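Local atomic coordinates of RAI1 (Scheffersomyces stipitis, PDB entry 5ULJ), a protein that removes NAD caps from the 5' ends of RNAs as a metal-dependent decapping nuclease, and binds and stimulates the exoribonuclease RAT1. Residues Ser85-Leu90 against Asp110-Arg115; Arg115-Lys120 against Phe144-Glu149; Ser357-Val362 against Asn379-Leu384. All coordinates share one frame; numbering follows the deposited sequence.

Contact 1: residues Ser85-Leu90 against Asp110-Arg115; sequences SDMKCL and DIITYR. With 0WD ([[(2R,3S,4R,5R)-5-(3-aminocarbonyl-4H-pyridin-1-yl)-3,4-bis(oxidanyl)oxolan-2-yl]methoxy-oxidanyl-phosphoryl] [(2R,3S,4R,5R)-5-(6-aminopurin-9-yl)-4-oxidanyl-3-phosphonooxy-oxolan-2-yl]methyl hydrogen phosphate), chain F.
The hydroxyl of Tyr114 donates to the backbone carbonyl of Asp86, with OH and O 2.7 Å apart. This is the one hydrogen bond between the two segments. The donor lies in the carbonyl plane, on a lone pair, and the C=O...OH angle is 140°. The carbonyl meets the tyrosine at its edge, near the ring plane.

The ring reaches there because CG of Tyr114 sits anti to its own carbonyl carbon (chi1 -69°), and the ring extends from the strand until its OH meets the Asp86 carbonyl. Leu90 comes from the opposite direction. Its CD2 lies over one ring face, 4.1 Å above the plane and shifted toward the rim. CB of Leu90 is 3.9 Å from OH of Tyr114. Met87 slides past the ring, and its CG meets CE2 of Tyr114 obliquely at 4.1 Å. The Met87 chain then bends at chi3 (70°), which carries its CE to within 3.9 Å of the backbone O of Ile112. CG2 of Ile112 lies 4.4 Å from CD2 of Leu90 and completes the apolar patch.

Within the loop, OD1 of Asp86 accepts a weak bond from N of Lys88, next to the N-cap residue Met87. Asn146 of the next strand holds the carbonyl of Ser85.

Tyr114 is itself the N-cap residue of helix 115-123, and its CB lies 3.6 Å from O2N of the bound dinucleotide. Tyr114 and Arg115 line the substrate pocket of this PD-(D/E)XK nuclease fold, and the loop and helix start at 85-90 pack against the Tyr114 ring.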
loop_
_atom_site.group_PDB
_atom_site.type_symbol
_atom_site.label_atom_id
_atom_site.label_comp_id
_atom_site.label_asym_id
_atom_site.label_seq_id
_atom_site.Cartn_x
_atom_site.Cartn_y
_atom_site.Cartn_z
ATOM N N SER A 85 3.122 2.142 11.923
ATOM C CA SER A 85 3.719 0.811 11.916
ATOM C C SER A 85 2.845 -0.181 12.681
ATOM O O SER A 85 3.038 -1.394 12.587
ATOM C CB SER A 85 5.127 0.852 12.513
ATOM O OG SER A 85 5.933 1.806 11.845
ATOM N N ASP A 86 1.888 0.346 13.437
ATOM C CA ASP A 86 0.935 -0.484 14.165
ATOM C C ASP A 86 -0.408 -0.527 13.440
ATOM O O ASP A 86 -0.491 -0.208 12.255
ATOM C CB ASP A 86 0.758 0.030 15.598
ATOM C CG ASP A 86 0.491 1.525 15.661
ATOM O OD1 ASP A 86 -0.160 2.066 14.743
ATOM O OD2 ASP A 86 0.935 2.164 16.639
ATOM N N MET A 87 -1.456 -0.920 14.156
ATOM C CA MET A 87 -2.796 -0.961 13.582
ATOM C C MET A 87 -3.745 -0.052 14.353
ATOM O O MET A 87 -4.963 -0.146 14.205
ATOM C CB MET A 87 -3.338 -2.392 13.572
ATOM C CG MET A 87 -2.418 -3.407 12.915
ATOM S SD MET A 87 -3.177 -5.037 12.777
ATOM C CE MET A 87 -4.435 -4.725 11.540
ATOM N N LYS A 88 -3.175 0.830 15.170
ATOM C CA LYS A 88 -3.949 1.680 16.071
ATOM C C LYS A 88 -5.015 2.508 15.358
ATOM O O LYS A 88 -6.199 2.416 15.679
ATOM C CB LYS A 88 -3.013 2.612 16.844
ATOM C CG LYS A 88 -3.733 3.619 17.726
ATOM C CD LYS A 88 -2.749 4.496 18.484
ATOM C CE LYS A 88 -3.475 5.545 19.312
ATOM N NZ LYS A 88 -2.531 6.380 20.107
ATOM N N CYS A 89 -4.591 3.315 14.391
ATOM C CA CYS A 89 -5.500 4.228 13.710
ATOM C C CYS A 89 -6.494 3.488 12.821
ATOM O O CYS A 89 -7.641 3.912 12.677
ATOM C CB CYS A 89 -4.706 5.244 12.890
ATOM S SG CYS A 89 -3.609 6.266 13.897
ATOM N N LEU A 90 -6.054 2.382 12.231
ATOM C CA LEU A 90 -6.941 1.548 11.431
ATOM C C LEU A 90 -8.077 0.993 12.289
ATOM O O LEU A 90 -9.241 1.032 11.891
ATOM C CB LEU A 90 -6.164 0.403 10.777
ATOM C CG LEU A 90 -7.003 -0.672 10.083
ATOM C CD1 LEU A 90 -7.867 -0.064 8.988
ATOM C CD2 LEU A 90 -6.111 -1.769 9.520
ATOM N N ASP A 110 -12.907 -12.190 6.877
ATOM C CA ASP A 110 -12.050 -13.189 7.503
ATOM C C ASP A 110 -10.692 -12.602 7.869
ATOM O O ASP A 110 -10.058 -13.035 8.832
ATOM C CB ASP A 110 -11.858 -14.394 6.580
ATOM C CG ASP A 110 -13.170 -14.981 6.106
ATOM O OD1 ASP A 110 -13.879 -15.591 6.932
ATOM O OD2 ASP A 110 -13.486 -14.842 4.905
ATOM N N ILE A 111 -10.249 -11.619 7.091
ATOM C CA ILE A 111 -8.920 -11.037 7.258
ATOM C C ILE A 111 -8.964 -9.512 7.307
ATOM O O ILE A 111 -9.646 -8.875 6.505
ATOM C CB ILE A 111 -7.973 -11.468 6.115
ATOM C CG1 ILE A 111 -7.880 -12.992 6.032
ATOM C CG2 ILE A 111 -6.588 -10.862 6.302
ATOM C CD1 ILE A 111 -7.014 -13.484 4.892
ATOM N N ILE A 112 -8.230 -8.935 8.254
ATOM C CA ILE A 112 -8.091 -7.487 8.365
ATOM C C ILE A 112 -6.614 -7.104 8.327
ATOM O O ILE A 112 -5.842 -7.506 9.197
ATOM C CB ILE A 112 -8.728 -6.955 9.663
ATOM C CG1 ILE A 112 -10.231 -7.243 9.674
ATOM C CG2 ILE A 112 -8.461 -5.465 9.819
ATOM C CD1 ILE A 112 -10.903 -6.943 10.996
ATOM N N THR A 113 -6.221 -6.329 7.319
ATOM C CA THR A 113 -4.814 -5.983 7.142
ATOM C C THR A 113 -4.613 -4.768 6.237
ATOM O O THR A 113 -5.576 -4.130 5.810
ATOM C CB THR A 113 -4.021 -7.174 6.563
ATOM O OG1 THR A 113 -2.630 -6.839 6.481
ATOM C CG2 THR A 113 -4.539 -7.541 5.181
ATOM N N TYR A 114 -3.350 -4.455 5.959
ATOM C CA TYR A 114 -2.999 -3.354 5.068
ATOM C C TYR A 114 -2.792 -3.840 3.638
ATOM O O TYR A 114 -2.357 -4.969 3.412
ATOM C CB TYR A 114 -1.733 -2.647 5.554
ATOM C CG TYR A 114 -1.898 -1.874 6.839
ATOM C CD1 TYR A 114 -2.476 -0.612 6.843
ATOM C CD2 TYR A 114 -1.462 -2.401 8.048
ATOM C CE1 TYR A 114 -2.624 0.103 8.018
ATOM C CE2 TYR A 114 -1.606 -1.695 9.227
ATOM C CZ TYR A 114 -2.187 -0.444 9.206
ATOM O OH TYR A 114 -2.331 0.262 10.378
ATOM N N ARG A 115 -3.099 -2.971 2.679
ATOM C CA ARG A 115 -2.933 -3.280 1.263
ATOM C C ARG A 115 -1.483 -3.613 0.922
ATOM O O ARG A 115 -1.212 -4.584 0.216
ATOM C CB ARG A 115 -3.419 -2.101 0.409
ATOM C CG ARG A 115 -3.376 -2.322 -1.101
ATOM C CD ARG A 115 -2.072 -1.823 -1.722
ATOM N NE ARG A 115 -1.695 -0.499 -1.231
ATOM C CZ ARG A 115 -2.130 0.645 -1.749
ATOM N NH1 ARG A 115 -2.962 0.634 -2.781
ATOM N NH2 ARG A 115 -1.729 1.800 -1.238
HETATM C C1M 0WD F . 1.420 3.051 6.815
HETATM C C2M 0WD F . 2.230 2.522 5.665
HETATM O O2M 0WD F . 3.603 2.349 6.051
HETATM C C3M 0WD F . 2.078 3.714 4.774
HETATM O O3M 0WD F . 2.717 4.818 5.418
HETATM O O4M 0WD F . 0.175 3.315 6.136
HETATM C C4M 0WD F . 0.560 3.910 4.854
HETATM C C5M 0WD F . -0.189 3.226 3.699
HETATM O O5M 0WD F . -0.200 1.801 3.823
HETATM P PN 0WD F . -0.158 0.912 2.479
HETATM O O1N 0WD F . -1.009 1.807 1.663
HETATM O O2N 0WD F . -0.597 -0.395 3.014
HETATM O O3P 0WD F . 1.378 0.966 2.009
HETATM P PA 0WD F . 1.944 0.858 0.515
HETATM O O1A 0WD F . 3.306 0.285 0.572
HETATM O O2A 0WD F . 0.924 0.228 -0.349
HETATM O O5B 0WD F . 2.067 2.414 0.110
HETATM C C5B 0WD F . 3.354 3.030 0.022
HETATM C C4B 0WD F . 3.260 4.493 0.466
HETATM C C3B 0WD F . 4.165 5.379 -0.348
HETATM O O3B 0WD F . 3.700 5.504 -1.706
HETATM P "P2'" 0WD F . 4.403 4.705 -2.889
HETATM O OP2 0WD F . 4.210 5.638 -4.022
HETATM O OP1 0WD F . 5.797 4.573 -2.443
HETATM O OP3 0WD F . 3.628 3.459 -2.985
HETATM O O4B 0WD F . 3.820 4.691 1.785
HETATM C C1B 0WD F . 4.185 6.108 1.826
HETATM C C2B 0WD F . 3.884 6.628 0.424
HETATM O O2B 0WD F . 2.489 6.931 0.321
#

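Contact 2: residues Arg115-Lys120 against Phe144-Glu149; sequences RGLMTK and FINSDE. With 0WD ([[(2R,3S,4R,5R)-5-(3-aminocarbonyl-4H-pyridin-1-yl)-3,4-bis(oxidanyl)oxolan-2-yl]methoxy-oxidanyl-phosphoryl] [(2R,3S,4R,5R)-5-(6-aminopurin-9-yl)-4-oxidanyl-3-phosphonooxy-oxolan-2-yl]methyl hydrogen phosphate), chain F.
Leu117 and Met118 lie in the first turn of helix 115-123, whose N-terminal end forms part of the substrate's diphosphate site, and they pack on strand 142-147 of the PD-(D/E)XK nuclease fold. The helix and strand segments cross at 79°, their axes 8.8 Å apart.

On the ligand side, the backbone N of Gly116 donates to O2N of the bound dinucleotide at 2.9 Å. Arg115 reaches two more oxygens of the diphosphate. A bend at chi2 (-93°) and another at chi3 bring its guanidinium back to the ligand, where NE of Arg115 lies 2.9 Å from O2A and NH2 of Arg115 lies 3.0 Å from O1N. O2A approaches the guanidinium obliquely. The backbone carbonyls of Glu235 and Gln282 also hold this group, through NH2 and NH1. With an alanine here, O2A and O1N would probably lose these donors and part of the positive charge facing them.

On the strand side the contact is van der Waals packing. CE of Met118 reaches CG2 of Ile145 at 4.0 Å, the two side chains crossing at about a right angle. Leu117 points CB toward the strand, and its two methyls divide the work. CD2 of Leu117 lies 3.9 Å from CB of Ser147. CD1 of Leu117 presses on the backbone, 3.6 Å from CA of Asn146 and 3.7 Å from N of Ser147, a buried amide with no hydrogen-bond partner in the model.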
loop_
_atom_site.group_PDB
_atom_site.type_symbol
_atom_site.label_atom_id
_atom_site.label_comp_id
_atom_site.label_asym_id
_atom_site.label_seq_id
_atom_site.Cartn_x
_atom_site.Cartn_y
_atom_site.Cartn_z
ATOM N N ARG A 115 -3.099 -2.971 2.679
ATOM C CA ARG A 115 -2.933 -3.280 1.263
ATOM C C ARG A 115 -1.483 -3.613 0.922
ATOM O O ARG A 115 -1.212 -4.584 0.216
ATOM C CB ARG A 115 -3.419 -2.101 0.409
ATOM C CG ARG A 115 -3.376 -2.322 -1.101
ATOM C CD ARG A 115 -2.072 -1.823 -1.722
ATOM N NE ARG A 115 -1.695 -0.499 -1.231
ATOM C CZ ARG A 115 -2.130 0.645 -1.749
ATOM N NH1 ARG A 115 -2.962 0.634 -2.781
ATOM N NH2 ARG A 115 -1.729 1.800 -1.238
ATOM N N GLY A 116 -0.561 -2.795 1.424
ATOM C CA GLY A 116 0.851 -2.935 1.110
ATOM C C GLY A 116 1.435 -4.276 1.507
ATOM O O GLY A 116 2.338 -4.791 0.848
ATOM N N LEU A 117 0.918 -4.844 2.590
ATOM C CA LEU A 117 1.377 -6.144 3.059
ATOM C C LEU A 117 0.933 -7.248 2.104
ATOM O O LEU A 117 1.673 -8.199 1.852
ATOM C CB LEU A 117 0.856 -6.415 4.470
ATOM C CG LEU A 117 1.233 -5.351 5.501
ATOM C CD1 LEU A 117 0.617 -5.674 6.848
ATOM C CD2 LEU A 117 2.746 -5.219 5.617
ATOM N N MET A 118 -0.275 -7.112 1.568
ATOM C CA MET A 118 -0.791 -8.089 0.618
ATOM C C MET A 118 -0.100 -7.942 -0.732
ATOM O O MET A 118 0.057 -8.918 -1.468
ATOM C CB MET A 118 -2.307 -7.947 0.467
ATOM C CG MET A 118 -3.092 -8.205 1.752
ATOM S SD MET A 118 -2.807 -9.839 2.473
ATOM C CE MET A 118 -1.660 -9.450 3.796
ATOM N N THR A 119 0.320 -6.720 -1.049
ATOM C CA THR A 119 1.080 -6.462 -2.267
ATOM C C THR A 119 2.407 -7.215 -2.220
ATOM O O THR A 119 2.868 -7.747 -3.230
ATOM C CB THR A 119 1.342 -4.954 -2.465
ATOM O OG1 THR A 119 0.095 -4.265 -2.614
ATOM C CG2 THR A 119 2.190 -4.713 -3.706
ATOM N N LYS A 120 3.008 -7.266 -1.034
ATOM C CA LYS A 120 4.253 -8.000 -0.833
ATOM C C LYS A 120 4.086 -9.478 -1.171
ATOM O O LYS A 120 4.941 -10.073 -1.829
ATOM C CB LYS A 120 4.742 -7.844 0.608
ATOM C CG LYS A 120 5.316 -6.474 0.919
ATOM C CD LYS A 120 6.503 -6.171 0.020
ATOM C CE LYS A 120 7.094 -4.803 0.318
ATOM N NZ LYS A 120 8.184 -4.456 -0.636
ATOM N N PHE A 144 -5.957 -11.025 11.932
ATOM C CA PHE A 144 -5.351 -9.706 11.812
ATOM C C PHE A 144 -3.902 -9.862 11.368
ATOM O O PHE A 144 -3.154 -10.651 11.942
ATOM C CB PHE A 144 -5.444 -8.945 13.136
ATOM C CG PHE A 144 -6.855 -8.647 13.565
ATOM C CD1 PHE A 144 -7.642 -9.629 14.149
ATOM C CD2 PHE A 144 -7.396 -7.385 13.381
ATOM C CE1 PHE A 144 -8.940 -9.356 14.539
ATOM C CE2 PHE A 144 -8.693 -7.106 13.770
ATOM C CZ PHE A 144 -9.466 -8.093 14.350
ATOM N N ILE A 145 -3.514 -9.123 10.334
ATOM C CA ILE A 145 -2.185 -9.276 9.753
ATOM C C ILE A 145 -1.425 -7.956 9.701
ATOM O O ILE A 145 -1.919 -6.957 9.177
ATOM C CB ILE A 145 -2.263 -9.871 8.333
ATOM C CG1 ILE A 145 -2.960 -11.233 8.365
ATOM C CG2 ILE A 145 -0.874 -9.991 7.725
ATOM C CD1 ILE A 145 -3.077 -11.897 7.008
ATOM N N ASN A 146 -0.215 -7.960 10.251
ATOM C CA ASN A 146 0.630 -6.776 10.257
ATOM C C ASN A 146 2.099 -7.152 10.130
ATOM O O ASN A 146 2.489 -8.275 10.449
ATOM C CB ASN A 146 0.403 -5.965 11.536
ATOM C CG ASN A 146 1.037 -4.586 11.473
ATOM O OD1 ASN A 146 1.176 -4.003 10.399
ATOM N ND2 ASN A 146 1.429 -4.060 12.630
ATOM N N SER A 147 2.911 -6.220 9.647
ATOM C CA SER A 147 4.355 -6.399 9.672
ATOM C C SER A 147 4.834 -6.282 11.114
ATOM O O SER A 147 4.124 -5.745 11.965
ATOM C CB SER A 147 5.051 -5.370 8.778
ATOM O OG SER A 147 4.714 -4.049 9.161
ATOM N N ASP A 148 6.030 -6.788 11.393
ATOM C CA ASP A 148 6.566 -6.739 12.749
ATOM C C ASP A 148 7.426 -5.495 12.949
ATOM O O ASP A 148 8.418 -5.299 12.247
ATOM C CB ASP A 148 7.375 -8.000 13.055
ATOM C CG ASP A 148 7.808 -8.073 14.505
ATOM O OD1 ASP A 148 6.957 -8.391 15.363
ATOM O OD2 ASP A 148 8.995 -7.814 14.787
ATOM N N GLU A 149 7.039 -4.663 13.913
ATOM C CA GLU A 149 7.699 -3.382 14.158
ATOM C C GLU A 149 9.199 -3.512 14.408
ATOM O O GLU A 149 9.999 -2.805 13.795
ATOM C CB GLU A 149 7.050 -2.669 15.347
ATOM C CG GLU A 149 5.737 -1.978 15.023
ATOM C CD GLU A 149 5.200 -1.175 16.192
ATOM O OE1 GLU A 149 4.154 -0.512 16.031
ATOM O OE2 GLU A 149 5.825 -1.206 17.273
HETATM C C1M 0WD F . 1.420 3.051 6.815
HETATM C C2M 0WD F . 2.230 2.522 5.665
HETATM O O2M 0WD F . 3.603 2.349 6.051
HETATM C C3M 0WD F . 2.078 3.714 4.774
HETATM O O3M 0WD F . 2.717 4.818 5.418
HETATM O O4M 0WD F . 0.175 3.315 6.136
HETATM C C4M 0WD F . 0.560 3.910 4.854
HETATM C C5M 0WD F . -0.189 3.226 3.699
HETATM O O5M 0WD F . -0.200 1.801 3.823
HETATM P PN 0WD F . -0.158 0.912 2.479
HETATM O O1N 0WD F . -1.009 1.807 1.663
HETATM O O2N 0WD F . -0.597 -0.395 3.014
HETATM O O3P 0WD F . 1.378 0.966 2.009
HETATM P PA 0WD F . 1.944 0.858 0.515
HETATM O O1A 0WD F . 3.306 0.285 0.572
HETATM O O2A 0WD F . 0.924 0.228 -0.349
HETATM O O5B 0WD F . 2.067 2.414 0.110
HETATM C C5B 0WD F . 3.354 3.030 0.022
HETATM C C4B 0WD F . 3.260 4.493 0.466
HETATM C C3B 0WD F . 4.165 5.379 -0.348
HETATM O O3B 0WD F . 3.700 5.504 -1.706
HETATM P "P2'" 0WD F . 4.403 4.705 -2.889
HETATM O OP2 0WD F . 4.210 5.638 -4.022
HETATM O OP1 0WD F . 5.797 4.573 -2.443
HETATM O OP3 0WD F . 3.628 3.459 -2.985
HETATM O O4B 0WD F . 3.820 4.691 1.785
HETATM C C1B 0WD F . 4.185 6.108 1.826
HETATM C C2B 0WD F . 3.884 6.628 0.424
HETATM O O2B 0WD F . 2.489 6.931 0.321
#

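Contact 3: residues Ser357-Val362 against Asn379-Leu384; sequences SKAYRV and NENSRL
Asn381 and Ala359 form the centre of the contact. Among the apolar touches, CB of Ala359 points at the helix and meets CB of Asn381 at 3.7 Å. The same methyl lies 4.1 Å from CD1 of Leu384, one turn further along the helix. The small side chain is consistent with the close approach of the backbones, with the CA atoms of Ala359 and Asn381 5.1 Å apart.

The polar group is built on Asn381. Its CG is anti to the backbone N (chi1 -178°), which brings the amide up to the carbonyl of Lys358. OD1 of Asn381 stands 3.3 Å from O of Lys358. Both are acceptors, so they do not bond to each other. Arg385 joins them, giving NE to OD1 and NH2 to the Lys358 carbonyl. Its positive charge probably eases the meeting of the two oxygens. Within segment 379-384, OG of Ser382 donates to OD1 of Asn379 at 2.9 Å, from above the carbonyl plane.

The charged pair is indirect. NH1 of Arg361 donates to a water at 2.8 Å, and this water donates to OE2 of Glu380 at 3.0 Å. NH1 of Arg361 and OE2 of Glu380 themselves are 4.8 Å apart. Each has a further partner: NE of Arg361 binds OD1 of Asn135, and OE1 of Glu380 takes the backbone N of Gly378.

The helix segment 380-384 crosses strand segment 359-362 at 97°, nearly perpendicular. Strand 359-365 lies between strands 132-139 and 370-375, antiparallel to both. Helix 380-388 follows the latter strand and lies across these strands, where Leu384 also touches Asn135 and Leu137 of strand 132-139.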
loop_
_atom_site.group_PDB
_atom_site.type_symbol
_atom_site.label_atom_id
_atom_site.label_comp_id
_atom_site.label_asym_id
_atom_site.label_seq_id
_atom_site.Cartn_x
_atom_site.Cartn_y
_atom_site.Cartn_z
ATOM N N SER A 357 -5.067 -17.739 21.976
ATOM C CA SER A 357 -3.964 -17.861 22.923
ATOM C C SER A 357 -2.611 -17.856 22.220
ATOM O O SER A 357 -1.566 -17.875 22.870
ATOM C CB SER A 357 -4.112 -19.139 23.751
ATOM O OG SER A 357 -3.971 -20.292 22.937
ATOM N N LYS A 358 -2.634 -17.826 20.891
ATOM C CA LYS A 358 -1.406 -17.920 20.110
ATOM C C LYS A 358 -1.237 -16.774 19.121
ATOM O O LYS A 358 -2.200 -16.097 18.758
ATOM C CB LYS A 358 -1.362 -19.250 19.350
ATOM C CG LYS A 358 -1.253 -20.481 20.233
ATOM C CD LYS A 358 -1.385 -21.753 19.409
ATOM C CE LYS A 358 -1.015 -22.983 20.223
ATOM N NZ LYS A 358 -1.854 -23.117 21.444
ATOM N N ALA A 359 0.003 -16.569 18.691
ATOM C CA ALA A 359 0.318 -15.641 17.615
ATOM C C ALA A 359 1.213 -16.347 16.604
ATOM O O ALA A 359 2.045 -17.172 16.979
ATOM C CB ALA A 359 0.993 -14.391 18.154
ATOM N N TYR A 360 1.040 -16.027 15.327
ATOM C CA TYR A 360 1.793 -16.696 14.274
ATOM C C TYR A 360 2.616 -15.715 13.452
ATOM O O TYR A 360 2.358 -14.511 13.457
ATOM C CB TYR A 360 0.850 -17.474 13.355
ATOM C CG TYR A 360 0.121 -18.608 14.036
ATOM C CD1 TYR A 360 -1.075 -18.387 14.707
ATOM C CD2 TYR A 360 0.625 -19.901 14.005
ATOM C CE1 TYR A 360 -1.746 -19.421 15.332
ATOM C CE2 TYR A 360 -0.039 -20.943 14.627
ATOM C CZ TYR A 360 -1.224 -20.696 15.288
ATOM O OH TYR A 360 -1.889 -21.729 15.908
ATOM N N ARG A 361 3.610 -16.239 12.744
ATOM C CA ARG A 361 4.394 -15.427 11.826
ATOM C C ARG A 361 4.593 -16.131 10.493
ATOM O O ARG A 361 5.082 -17.261 10.438
ATOM C CB ARG A 361 5.751 -15.070 12.428
ATOM C CG ARG A 361 6.618 -14.229 11.502
ATOM C CD ARG A 361 7.743 -13.554 12.261
ATOM N NE ARG A 361 7.234 -12.622 13.263
ATOM C CZ ARG A 361 7.955 -12.142 14.271
ATOM N NH1 ARG A 361 9.221 -12.509 14.415
ATOM N NH2 ARG A 361 7.408 -11.299 15.137
ATOM N N VAL A 362 4.200 -15.453 9.422
ATOM C CA VAL A 362 4.437 -15.936 8.072
ATOM C C VAL A 362 5.723 -15.311 7.553
ATOM O O VAL A 362 5.882 -14.090 7.584
ATOM C CB VAL A 362 3.272 -15.595 7.133
ATOM C CG1 VAL A 362 3.459 -16.281 5.795
ATOM C CG2 VAL A 362 1.954 -16.005 7.762
ATOM N N ASN A 379 6.702 -15.329 23.267
ATOM C CA ASN A 379 5.641 -14.495 23.826
ATOM C C ASN A 379 5.574 -13.120 23.173
ATOM O O ASN A 379 5.315 -12.117 23.840
ATOM C CB ASN A 379 5.800 -14.347 25.339
ATOM C CG ASN A 379 4.673 -15.007 26.106
ATOM O OD1 ASN A 379 3.527 -14.565 26.046
ATOM N ND2 ASN A 379 4.994 -16.075 26.826
ATOM N N GLU A 380 5.802 -13.081 21.864
ATOM C CA GLU A 380 5.534 -11.880 21.085
ATOM C C GLU A 380 4.040 -11.588 21.162
ATOM O O GLU A 380 3.610 -10.439 21.072
ATOM C CB GLU A 380 5.973 -12.048 19.628
ATOM C CG GLU A 380 7.472 -12.203 19.418
ATOM C CD GLU A 380 7.941 -13.645 19.512
ATOM O OE1 GLU A 380 7.203 -14.483 20.075
ATOM O OE2 GLU A 380 9.046 -13.943 19.012
ATOM N N ASN A 381 3.266 -12.657 21.338
ATOM C CA ASN A 381 1.813 -12.598 21.468
ATOM C C ASN A 381 1.323 -11.557 22.471
ATOM O O ASN A 381 0.316 -10.889 22.239
ATOM C CB ASN A 381 1.282 -13.982 21.859
ATOM C CG ASN A 381 -0.230 -14.022 21.963
ATOM O OD1 ASN A 381 -0.934 -13.988 20.956
ATOM N ND2 ASN A 381 -0.736 -14.108 23.189
ATOM N N SER A 382 2.040 -11.423 23.584
ATOM C CA SER A 382 1.663 -10.476 24.630
ATOM C C SER A 382 1.694 -9.036 24.128
ATOM O O SER A 382 0.751 -8.274 24.346
ATOM C CB SER A 382 2.585 -10.627 25.842
ATOM O OG SER A 382 2.391 -11.879 26.475
ATOM N N ARG A 383 2.778 -8.668 23.454
ATOM C CA ARG A 383 2.922 -7.318 22.919
ATOM C C ARG A 383 1.957 -7.064 21.765
ATOM O O ARG A 383 1.358 -5.992 21.670
ATOM C CB ARG A 383 4.362 -7.072 22.462
ATOM C CG ARG A 383 4.531 -5.813 21.627
ATOM C CD ARG A 383 5.991 -5.442 21.432
ATOM N NE ARG A 383 6.143 -4.412 20.408
ATOM C CZ ARG A 383 7.220 -3.649 20.264
ATOM N NH1 ARG A 383 8.252 -3.790 21.085
ATOM N NH2 ARG A 383 7.265 -2.740 19.300
ATOM N N LEU A 384 1.806 -8.058 20.896
ATOM C CA LEU A 384 0.959 -7.926 19.715
ATOM C C LEU A 384 -0.511 -7.720 20.073
ATOM O O LEU A 384 -1.218 -6.966 19.406
ATOM C CB LEU A 384 1.107 -9.155 18.815
ATOM C CG LEU A 384 2.482 -9.363 18.179
ATOM C CD1 LEU A 384 2.497 -10.618 17.320
ATOM C CD2 LEU A 384 2.887 -8.143 17.364
HETATM O O HOH W 1 10.081 -11.941 17.043
#

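How the contacts relate
Contacts 1 and 2 are buried near the middle of the chain, while contact 3 is partly buried and further out. The first two share Arg115, where strand 111-114 passes into helix 115-123, and both touch the dinucleotide. Their strands are parallel neighbours: N of Ile145 and O of Ile112, and OG1 of Thr113 and O of Ile145, are probably hydrogen-bonded. Contact 3 does not touch contact 1 and meets contact 2 through charges, Arg361 to Asp148 and Arg383 to Glu149. The chemistry changes accordingly. Contact 1 combines one tyrosine bond with apolar cover, contact 2 packs methyls on a strand backbone, and contact 3 packs an alanine on a helix beside a water-bridged arginine-glutamate pair.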